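Local structure of putative polysaccharide binding proteins (DUF1812) (Bacteroides thetaiotaomicron VPI-5482, 3GF8) at residues A[39-44]-A[79-84]; A[125-130]-A[144-149]; A[224-229]-A[236-241]. The protein is a putative fimbrial assembly protein of the FimB/Mfa2 family, probably a lipoprotein attached to the outer membrane. All blocks are in the same frame, centred on the assembly; numbering follows the deposited sequence. Where two conformers were deposited one is given.

How the interactions relate
The three contacts follow one another along the chain. Interactions 1 and 2 are neighbours, about 9 Å apart centre to centre. Strands 75-83 and 124-133 lie side by side, so strands 38-44, 75-83, 124-133 and 139-158 follow in order, each antiparallel to the next. F79 O and A81 O probably accept hydrogen bonds from I129 N and G126 N. Interaction 3 lies on the opposite side of the chain's centre, in a separate five-stranded sheet. Its centre is about 36 Å from that of interaction 1 and about 31 Å from that of interaction 2. The long strand 139-158, interrupted by a bulge or short loop, ties the two regions together: N144 to I146 belong to interaction 2, and F154 and F156 pack against L225 of interaction 3.

Interaction 1 of 3, residues A[39-44]-A[79-84]; sequences VELYVF and FMAWAG
Y42 and M80 lie side by side and point the same way. M80 is a selenomethionine with two deposited conformers; this account holds for one of them. Its CG sits between the backbone N and the carbonyl carbon (chi1 58°), and the chain bends again further out. M80 SE comes 3.8 Å from Y42 CB. The selenium meets the Y42 ring obliquely, 4.8 Å from M80 SE to the ring centroid, as a Met-aromatic contact. M80 CE lies over one face of the W82 ring, near the rim. The edge of the W82 indole in turn faces Y42 CE1.

The opposite side of the sheet carries V39, L41, V43, F79, A81 and A83. V43 and F79 also run side by side, with V43 CG1 3.6 Å from F79 CE1. L41 and F79 cross obliquely. L41 CD2 stands 4.0 Å above one face of the F79 ring, near its rim. V39 CG1 meets A83 CB at 3.9 Å.

Strands 38-44 and 75-83 are antiparallel. E40 pairs with W82 and Y42 with M80 as hydrogen-bonded pairs. The bond from Y42 N to M80 O is nearly straight, 2.8 Å long with an angle of 172° at the hydrogen. Strand 50-57 flanks 38-44 on its other edge, and L16 and V18 of strand 16-21 pack on F79.

A carboxylate, that of E40, lies among these apolar groups. Y42 OH donates to E40 OE1 from above the carboxylate plane, 50° out of it, and K53 forms a salt bridge with E40 OE2. The buried carboxylate thus has a partner at each oxygen, which would probably stabilise its negative charge beside the aromatic and selenium-bearing side chains.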
loop_
_atom_site.group_PDB
_atom_site.type_symbol
_atom_site.label_atom_id
_atom_site.label_comp_id
_atom_site.label_asym_id
_atom_site.label_seq_id
_atom_site.Cartn_x
_atom_site.Cartn_y
_atom_site.Cartn_z
ATOM N N VAL A 39 12.525 -2.458 -9.800
ATOM C CA VAL A 39 11.587 -1.732 -10.645
ATOM C C VAL A 39 11.346 -2.606 -11.862
ATOM O O VAL A 39 12.263 -3.301 -12.321
ATOM C CB VAL A 39 12.119 -0.349 -11.007
ATOM C CG1 VAL A 39 12.169 0.543 -9.774
ATOM C CG2 VAL A 39 13.568 -0.438 -11.636
ATOM N N GLU A 40 10.112 -2.599 -12.373
ATOM C CA GLU A 40 9.827 -3.271 -13.607
ATOM C C GLU A 40 8.999 -2.333 -14.467
ATOM O O GLU A 40 7.843 -2.007 -14.143
ATOM C CB GLU A 40 9.136 -4.592 -13.342
ATOM C CG GLU A 40 8.856 -5.450 -14.616
ATOM C CD GLU A 40 8.396 -6.883 -14.266
ATOM O OE1 GLU A 40 7.238 -7.092 -13.794
ATOM O OE2 GLU A 40 9.215 -7.798 -14.431
ATOM N N LEU A 41 9.627 -1.871 -15.546
ATOM C CA LEU A 41 9.033 -0.882 -16.459
ATOM C C LEU A 41 8.257 -1.622 -17.551
ATOM O O LEU A 41 8.779 -2.544 -18.163
ATOM C CB LEU A 41 10.127 -0.020 -17.109
ATOM C CG LEU A 41 9.671 1.212 -17.912
ATOM C CD1 LEU A 41 9.266 2.337 -17.001
ATOM C CD2 LEU A 41 10.756 1.675 -18.891
ATOM N N TYR A 42 7.026 -1.199 -17.790
ATOM C CA TYR A 42 6.207 -1.741 -18.863
ATOM C C TYR A 42 6.140 -0.675 -19.977
ATOM O O TYR A 42 5.862 0.496 -19.691
ATOM C CB TYR A 42 4.813 -2.098 -18.288
ATOM C CG TYR A 42 4.858 -3.348 -17.432
ATOM C CD1 TYR A 42 5.381 -3.321 -16.151
ATOM C CD2 TYR A 42 4.437 -4.583 -17.939
ATOM C CE1 TYR A 42 5.479 -4.495 -15.379
ATOM C CE2 TYR A 42 4.500 -5.742 -17.168
ATOM C CZ TYR A 42 5.032 -5.692 -15.895
ATOM O OH TYR A 42 5.098 -6.840 -15.141
ATOM N N VAL A 43 6.385 -1.077 -21.223
ATOM C CA VAL A 43 6.388 -0.163 -22.370
ATOM C C VAL A 43 5.333 -0.562 -23.395
ATOM O O VAL A 43 5.258 -1.707 -23.820
ATOM C CB VAL A 43 7.755 -0.099 -23.042
ATOM C CG1 VAL A 43 7.717 0.863 -24.266
ATOM C CG2 VAL A 43 8.815 0.345 -22.047
ATOM N N PHE A 44 4.493 0.396 -23.753
ATOM C CA PHE A 44 3.412 0.206 -24.688
ATOM C C PHE A 44 3.604 1.237 -25.809
ATOM O O PHE A 44 4.190 2.289 -25.597
ATOM C CB PHE A 44 2.074 0.437 -23.981
ATOM C CG PHE A 44 1.786 -0.549 -22.885
ATOM C CD1 PHE A 44 2.245 -0.329 -21.601
ATOM C CD2 PHE A 44 1.057 -1.706 -23.142
ATOM C CE1 PHE A 44 1.983 -1.258 -20.585
ATOM C CE2 PHE A 44 0.791 -2.622 -22.138
ATOM C CZ PHE A 44 1.258 -2.399 -20.861
ATOM N N PHE A 79 4.679 4.565 -20.744
ATOM C CA PHE A 79 5.404 3.768 -19.769
ATOM C C PHE A 79 4.625 3.794 -18.478
ATOM O O PHE A 79 3.964 4.793 -18.143
ATOM C CB PHE A 79 6.803 4.320 -19.400
ATOM C CG PHE A 79 7.825 4.419 -20.536
ATOM C CD1 PHE A 79 7.606 3.907 -21.804
ATOM C CD2 PHE A 79 9.066 5.031 -20.269
ATOM C CE1 PHE A 79 8.588 4.047 -22.808
ATOM C CE2 PHE A 79 10.034 5.171 -21.232
ATOM C CZ PHE A 79 9.808 4.666 -22.521
HETATM N N MSE A 80 4.738 2.693 -17.742
HETATM C CA MSE A 80 4.318 2.631 -16.358
HETATM C C MSE A 80 5.212 1.604 -15.687
HETATM O O MSE A 80 6.026 0.992 -16.354
HETATM C CB MSE A 80 2.794 2.353 -16.209
HETATM C CG MSE A 80 2.228 1.103 -16.837
HETATM SE SE MSE A 80 2.529 -0.467 -15.799
HETATM C CE MSE A 80 1.585 -0.034 -14.124
ATOM N N ALA A 81 5.106 1.450 -14.368
ATOM C CA ALA A 81 5.918 0.460 -13.701
ATOM C C ALA A 81 5.237 -0.129 -12.470
ATOM O O ALA A 81 4.288 0.438 -11.956
ATOM C CB ALA A 81 7.264 1.035 -13.331
ATOM N N TRP A 82 5.708 -1.318 -12.065
ATOM C CA TRP A 82 5.469 -1.857 -10.730
ATOM C C TRP A 82 6.844 -2.052 -10.119
ATOM O O TRP A 82 7.779 -2.526 -10.776
ATOM C CB TRP A 82 4.757 -3.200 -10.784
ATOM C CG TRP A 82 3.317 -3.141 -11.116
ATOM C CD1 TRP A 82 2.722 -3.576 -12.275
ATOM C CD2 TRP A 82 2.259 -2.639 -10.282
ATOM N NE1 TRP A 82 1.361 -3.366 -12.207
ATOM C CE2 TRP A 82 1.052 -2.798 -10.998
ATOM C CE3 TRP A 82 2.215 -2.080 -8.994
ATOM C CZ2 TRP A 82 -0.180 -2.409 -10.479
ATOM C CZ3 TRP A 82 0.999 -1.699 -8.475
ATOM C CH2 TRP A 82 -0.187 -1.869 -9.206
ATOM N N ALA A 83 6.979 -1.636 -8.867
ATOM C CA ALA A 83 8.252 -1.673 -8.189
ATOM C C ALA A 83 8.066 -2.467 -6.902
ATOM O O ALA A 83 7.023 -2.391 -6.258
ATOM C CB ALA A 83 8.781 -0.242 -7.908
ATOM N N GLY A 84 9.104 -3.227 -6.548
ATOM C CA GLY A 84 9.049 -4.125 -5.409
ATOM C C GLY A 84 8.330 -5.463 -5.577
ATOM O O GLY A 84 8.362 -6.247 -4.647
#

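Interaction 2 of 3, residues A[125-130]-A[144-149]; sequences YGEVIN and NLIRDT
E127 and N144 come together through their first torsions. E127 CG is anti to the carbonyl carbon (chi1 -44°) and lies 3.4 Å from N144 O. N144 CG is anti to the backbone N (chi1 -173°). The two side chains then run side by side and point the same way. N144 ND2 donates to E127 OE2 across the strands; the modelled 2.5 Å between N144 ND2 and E127 OE2 is very short, so the exact length is doubtful. The carboxylate and amide planes are turned 51° apart. N144 OD1 accepts a bond from K21 NZ, so both ends of the amide are engaged. I146 crosses E127 at about a right angle, and I146 CD1 touches E127 CD at 3.7 Å.

The segments belong to a beta hairpin of strands 124-133 and 139-158, in a family placed in the transthyretin clan. Y125 and I146 form an antiparallel hydrogen-bonded pair. Y125 N donates to I146 O, and I146 N to Y125 O. G126 and L145 form the next, non-hydrogen-bonded pair. L145 CD2 comes down on G126 CA at 3.6 Å. E127 N continues the ladder to N144 O at 3.0 Å. The return bond of the same pair is bridged by a water, which donates to E127 O and accepts from N144 N.

At the other end D148 turns toward Y125. D148 OD2 lies 3.6 Å from Y125 CB, while D148 OD1 accepts from N185 ND2. The Y125 ring leads away from strand 139-158. It meets W82 edge-to-face, and Y125 OH bonds to H183 O.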
loop_
_atom_site.group_PDB
_atom_site.type_symbol
_atom_site.label_atom_id
_atom_site.label_comp_id
_atom_site.label_asym_id
_atom_site.label_seq_id
_atom_site.Cartn_x
_atom_site.Cartn_y
_atom_site.Cartn_z
ATOM N N TYR A 125 3.470 1.540 -7.172
ATOM C CA TYR A 125 2.866 1.707 -8.493
ATOM C C TYR A 125 3.519 2.889 -9.192
ATOM O O TYR A 125 3.718 3.947 -8.599
ATOM C CB TYR A 125 1.362 1.927 -8.349
ATOM C CG TYR A 125 0.714 2.349 -9.631
ATOM C CD1 TYR A 125 0.456 1.420 -10.637
ATOM C CD2 TYR A 125 0.356 3.681 -9.852
ATOM C CE1 TYR A 125 -0.138 1.805 -11.834
ATOM C CE2 TYR A 125 -0.247 4.078 -11.041
ATOM C CZ TYR A 125 -0.475 3.141 -12.041
ATOM O OH TYR A 125 -1.045 3.529 -13.221
ATOM N N GLY A 126 3.890 2.690 -10.454
ATOM C CA GLY A 126 4.550 3.717 -11.238
ATOM C C GLY A 126 3.536 4.244 -12.195
ATOM O O GLY A 126 3.074 3.501 -13.057
ATOM N N GLU A 127 3.196 5.525 -12.061
ATOM C CA GLU A 127 2.114 6.103 -12.856
ATOM C C GLU A 127 2.459 6.142 -14.354
ATOM O O GLU A 127 3.659 6.177 -14.744
ATOM C CB GLU A 127 1.773 7.512 -12.367
ATOM C CG GLU A 127 1.693 7.634 -10.847
ATOM C CD GLU A 127 1.197 8.992 -10.414
ATOM O OE1 GLU A 127 0.004 9.258 -10.609
ATOM O OE2 GLU A 127 1.985 9.780 -9.861
ATOM N N VAL A 128 1.404 6.095 -15.175
ATOM C CA VAL A 128 1.522 6.044 -16.637
ATOM C C VAL A 128 2.001 7.396 -17.173
ATOM O O VAL A 128 1.476 8.418 -16.778
ATOM C CB VAL A 128 0.166 5.707 -17.308
ATOM C CG1 VAL A 128 0.253 5.824 -18.847
ATOM C CG2 VAL A 128 -0.306 4.359 -16.907
ATOM N N ILE A 129 3.001 7.395 -18.050
ATOM C CA ILE A 129 3.456 8.617 -18.711
ATOM C C ILE A 129 3.469 8.451 -20.238
ATOM O O ILE A 129 3.649 7.338 -20.770
ATOM C CB ILE A 129 4.853 9.017 -18.216
ATOM C CG1 ILE A 129 5.861 7.884 -18.462
ATOM C CG2 ILE A 129 4.817 9.371 -16.713
ATOM C CD1 ILE A 129 7.310 8.336 -18.381
ATOM N N ASN A 130 3.264 9.553 -20.951
ATOM C CA ASN A 130 3.404 9.550 -22.408
ATOM C C ASN A 130 4.810 9.921 -22.739
ATOM O O ASN A 130 5.327 10.844 -22.181
ATOM C CB ASN A 130 2.442 10.539 -23.043
ATOM C CG ASN A 130 1.015 10.136 -22.828
ATOM O OD1 ASN A 130 0.596 9.065 -23.274
ATOM N ND2 ASN A 130 0.255 10.969 -22.106
ATOM N N ASN A 144 6.895 8.264 -11.520
ATOM C CA ASN A 144 6.492 8.621 -10.174
ATOM C C ASN A 144 5.832 7.442 -9.431
ATOM O O ASN A 144 4.851 6.889 -9.909
ATOM C CB ASN A 144 5.536 9.800 -10.194
ATOM C CG ASN A 144 5.235 10.286 -8.823
ATOM O OD1 ASN A 144 6.136 10.617 -8.071
ATOM N ND2 ASN A 144 3.967 10.264 -8.457
ATOM N N LEU A 145 6.380 7.112 -8.261
ATOM C CA LEU A 145 5.990 5.909 -7.512
ATOM C C LEU A 145 5.100 6.235 -6.334
ATOM O O LEU A 145 5.390 7.168 -5.547
ATOM C CB LEU A 145 7.224 5.161 -6.982
ATOM C CG LEU A 145 8.081 4.545 -8.068
ATOM C CD1 LEU A 145 9.379 3.889 -7.466
ATOM C CD2 LEU A 145 7.225 3.586 -8.856
ATOM N N ILE A 146 4.053 5.426 -6.205
ATOM C CA ILE A 146 3.056 5.535 -5.147
ATOM C C ILE A 146 3.012 4.228 -4.364
ATOM O O ILE A 146 2.832 3.144 -4.952
ATOM C CB ILE A 146 1.670 5.796 -5.784
ATOM C CG1 ILE A 146 1.673 7.170 -6.494
ATOM C CG2 ILE A 146 0.542 5.720 -4.736
ATOM C CD1 ILE A 146 0.433 7.440 -7.191
ATOM N N ARG A 147 3.127 4.320 -3.041
ATOM C CA ARG A 147 3.178 3.134 -2.224
ATOM C C ARG A 147 1.805 2.585 -2.044
ATOM O O ARG A 147 0.878 3.319 -1.688
ATOM C CB ARG A 147 3.831 3.390 -0.868
ATOM C CG ARG A 147 4.044 2.117 -0.101
ATOM C CD ARG A 147 5.039 2.261 1.052
ATOM N NE ARG A 147 4.824 1.203 2.035
ATOM C CZ ARG A 147 5.529 1.052 3.143
ATOM N NH1 ARG A 147 6.491 1.902 3.465
ATOM N NH2 ARG A 147 5.265 0.045 3.948
ATOM N N ASP A 148 1.672 1.278 -2.296
ATOM C CA ASP A 148 0.360 0.625 -2.286
ATOM C C ASP A 148 0.126 -0.267 -1.060
ATOM O O ASP A 148 -1.031 -0.558 -0.685
ATOM C CB ASP A 148 0.211 -0.230 -3.560
ATOM C CG ASP A 148 -0.292 0.559 -4.765
ATOM O OD1 ASP A 148 -0.616 1.763 -4.649
ATOM O OD2 ASP A 148 -0.367 -0.050 -5.850
ATOM N N THR A 149 1.209 -0.749 -0.465
ATOM C CA THR A 149 1.112 -1.611 0.691
ATOM C C THR A 149 1.238 -0.754 1.962
ATOM O O THR A 149 2.025 0.203 2.017
ATOM C CB THR A 149 2.146 -2.721 0.645
ATOM O OG1 THR A 149 3.421 -2.176 0.328
ATOM C CG2 THR A 149 1.757 -3.761 -0.399
HETATM O O HOH W 1 4.981 8.255 -13.544
#

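Interaction 3 of 3, residues A[224-229]-A[236-241]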
loop_
_atom_site.group_PDB
_atom_site.type_symbol
_atom_site.label_atom_id
_atom_site.label_comp_id
_atom_site.label_asym_id
_atom_site.label_seq_id
_atom_site.Cartn_x
_atom_site.Cartn_y
_atom_site.Cartn_z
ATOM N N ARG A 224 -12.493 -2.531 7.061
ATOM C CA ARG A 224 -12.864 -2.804 8.438
ATOM C C ARG A 224 -11.733 -3.317 9.282
ATOM O O ARG A 224 -10.973 -4.148 8.805
ATOM C CB ARG A 224 -13.945 -3.897 8.462
ATOM C CG ARG A 224 -15.296 -3.434 7.926
ATOM C CD ARG A 224 -16.402 -4.275 8.510
ATOM N NE ARG A 224 -16.475 -5.555 7.844
ATOM C CZ ARG A 224 -16.888 -6.699 8.384
ATOM N NH1 ARG A 224 -17.247 -6.788 9.654
ATOM N NH2 ARG A 224 -16.911 -7.790 7.625
ATOM N N LEU A 225 -11.675 -2.887 10.556
ATOM C CA LEU A 225 -10.850 -3.554 11.562
ATOM C C LEU A 225 -11.831 -4.292 12.458
ATOM O O LEU A 225 -12.735 -3.680 13.034
ATOM C CB LEU A 225 -10.009 -2.564 12.374
ATOM C CG LEU A 225 -9.288 -3.117 13.618
ATOM C CD1 LEU A 225 -8.203 -4.157 13.221
ATOM C CD2 LEU A 225 -8.668 -1.999 14.476
ATOM N N VAL A 226 -11.662 -5.605 12.558
ATOM C CA VAL A 226 -12.566 -6.480 13.307
ATOM C C VAL A 226 -11.775 -7.346 14.285
ATOM O O VAL A 226 -10.832 -8.046 13.906
ATOM C CB VAL A 226 -13.348 -7.433 12.376
ATOM C CG1 VAL A 226 -14.362 -8.290 13.196
ATOM C CG2 VAL A 226 -14.043 -6.659 11.251
ATOM N N LEU A 227 -12.169 -7.276 15.550
ATOM C CA LEU A 227 -11.651 -8.117 16.608
ATOM C C LEU A 227 -12.708 -9.142 17.017
ATOM O O LEU A 227 -13.878 -8.808 17.195
ATOM C CB LEU A 227 -11.248 -7.267 17.818
ATOM C CG LEU A 227 -9.861 -6.649 17.797
ATOM C CD1 LEU A 227 -9.600 -5.726 16.580
ATOM C CD2 LEU A 227 -9.662 -5.906 19.087
ATOM N N THR A 228 -12.274 -10.387 17.203
ATOM C CA THR A 228 -13.161 -11.483 17.528
ATOM C C THR A 228 -12.617 -12.211 18.733
ATOM O O THR A 228 -11.429 -12.498 18.825
ATOM C CB THR A 228 -13.320 -12.458 16.349
ATOM O OG1 THR A 228 -13.766 -11.734 15.197
ATOM C CG2 THR A 228 -14.359 -13.567 16.678
ATOM N N GLU A 229 -13.485 -12.466 19.696
ATOM C CA GLU A 229 -13.048 -13.104 20.918
ATOM C C GLU A 229 -12.757 -14.580 20.661
ATOM O O GLU A 229 -13.600 -15.300 20.113
ATOM C CB GLU A 229 -14.123 -12.971 21.972
ATOM C CG GLU A 229 -13.651 -13.343 23.328
ATOM C CD GLU A 229 -14.758 -13.241 24.323
ATOM O OE1 GLU A 229 -15.799 -13.892 24.109
ATOM O OE2 GLU A 229 -14.586 -12.501 25.306
ATOM N N VAL A 236 -16.188 -8.397 18.898
ATOM C CA VAL A 236 -16.279 -7.399 19.972
ATOM C C VAL A 236 -15.968 -5.990 19.514
ATOM O O VAL A 236 -16.176 -5.045 20.266
ATOM C CB VAL A 236 -15.332 -7.745 21.145
ATOM C CG1 VAL A 236 -15.782 -9.067 21.806
ATOM C CG2 VAL A 236 -13.894 -7.848 20.667
ATOM N N PHE A 237 -15.443 -5.847 18.297
ATOM C CA PHE A 237 -15.017 -4.550 17.766
ATOM C C PHE A 237 -15.030 -4.630 16.244
ATOM O O PHE A 237 -14.475 -5.549 15.642
ATOM C CB PHE A 237 -13.621 -4.210 18.268
ATOM C CG PHE A 237 -13.237 -2.734 18.171
ATOM C CD1 PHE A 237 -13.907 -1.770 18.904
ATOM C CD2 PHE A 237 -12.135 -2.338 17.421
ATOM C CE1 PHE A 237 -13.504 -0.431 18.861
ATOM C CE2 PHE A 237 -11.725 -0.993 17.377
ATOM C CZ PHE A 237 -12.412 -0.051 18.082
ATOM N N ASP A 238 -15.669 -3.651 15.620
ATOM C CA ASP A 238 -15.877 -3.690 14.197
ATOM C C ASP A 238 -16.036 -2.281 13.694
ATOM O O ASP A 238 -17.139 -1.768 13.696
ATOM C CB ASP A 238 -17.100 -4.542 13.855
ATOM C CG ASP A 238 -17.198 -4.835 12.361
ATOM O OD1 ASP A 238 -16.443 -4.235 11.565
ATOM O OD2 ASP A 238 -18.037 -5.666 11.970
ATOM N N ILE A 239 -14.927 -1.675 13.252
ATOM C CA ILE A 239 -14.935 -0.273 12.872
ATOM C C ILE A 239 -14.476 -0.067 11.439
ATOM O O ILE A 239 -13.914 -0.969 10.774
ATOM C CB ILE A 239 -14.176 0.638 13.896
ATOM C CG1 ILE A 239 -12.695 0.258 14.070
ATOM C CG2 ILE A 239 -14.835 0.524 15.263
ATOM C CD1 ILE A 239 -11.752 0.910 13.114
ATOM N N ASN A 240 -14.776 1.123 10.939
ATOM C CA ASN A 240 -14.431 1.492 9.584
ATOM C C ASN A 240 -13.139 2.253 9.716
ATOM O O ASN A 240 -13.100 3.409 10.149
ATOM C CB ASN A 240 -15.559 2.311 8.957
ATOM C CG ASN A 240 -15.217 2.833 7.585
ATOM O OD1 ASN A 240 -14.060 2.872 7.188
ATOM N ND2 ASN A 240 -16.233 3.258 6.852
ATOM N N LEU A 241 -12.056 1.553 9.405
ATOM C CA LEU A 241 -10.744 2.084 9.553
ATOM C C LEU A 241 -10.554 3.294 8.640
ATOM O O LEU A 241 -9.887 4.269 9.011
ATOM C CB LEU A 241 -9.733 0.984 9.197
ATOM C CG LEU A 241 -8.264 1.320 9.391
ATOM C CD1 LEU A 241 -8.013 1.636 10.842
ATOM C CD2 LEU A 241 -7.362 0.159 8.888
#
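R224 reaches diagonally to D238 across a beta hairpin of strands 224-229 and 235-240, at the edge of a five-stranded sheet. The hairpin holds a classic beta bulge: V236 and F237 both lie opposite L227. V236 N donates to L227 O, and L227 N to F237 O. From there the regular antiparallel ladder runs on to L225 and I239, which exchange two backbone bonds of 3.0 Å, L225 N to I239 O and I239 N to L225 O.

A bend at chi3 (-78°) sets R224 NE, and NH1 beyond it ends beside the D238 carboxylate. R224 NH1 forms a salt bridge with D238 OD2 at 2.7 Å. As hydrogen bonds, both NH1 contacts, to D238 OD2 and to D238 OD1, are weak. The guanidinium and carboxylate planes are 35° apart. D238 OD2 also pairs with R235. An alanine in place of R224 would probably leave the D238 carboxylate without one of its two arginine partners and freer to turn.

V226 lies beside D238 on this face, with V226 CG2 3.4 Å from D238 OD1. The other face is apolar. L227 CB meets F237 CB at 3.9 Å, and F156 and W277 pack on L227. At the end of the hairpin N240 is the N-cap of helix 241-246: its OD1 accepts from D243 N.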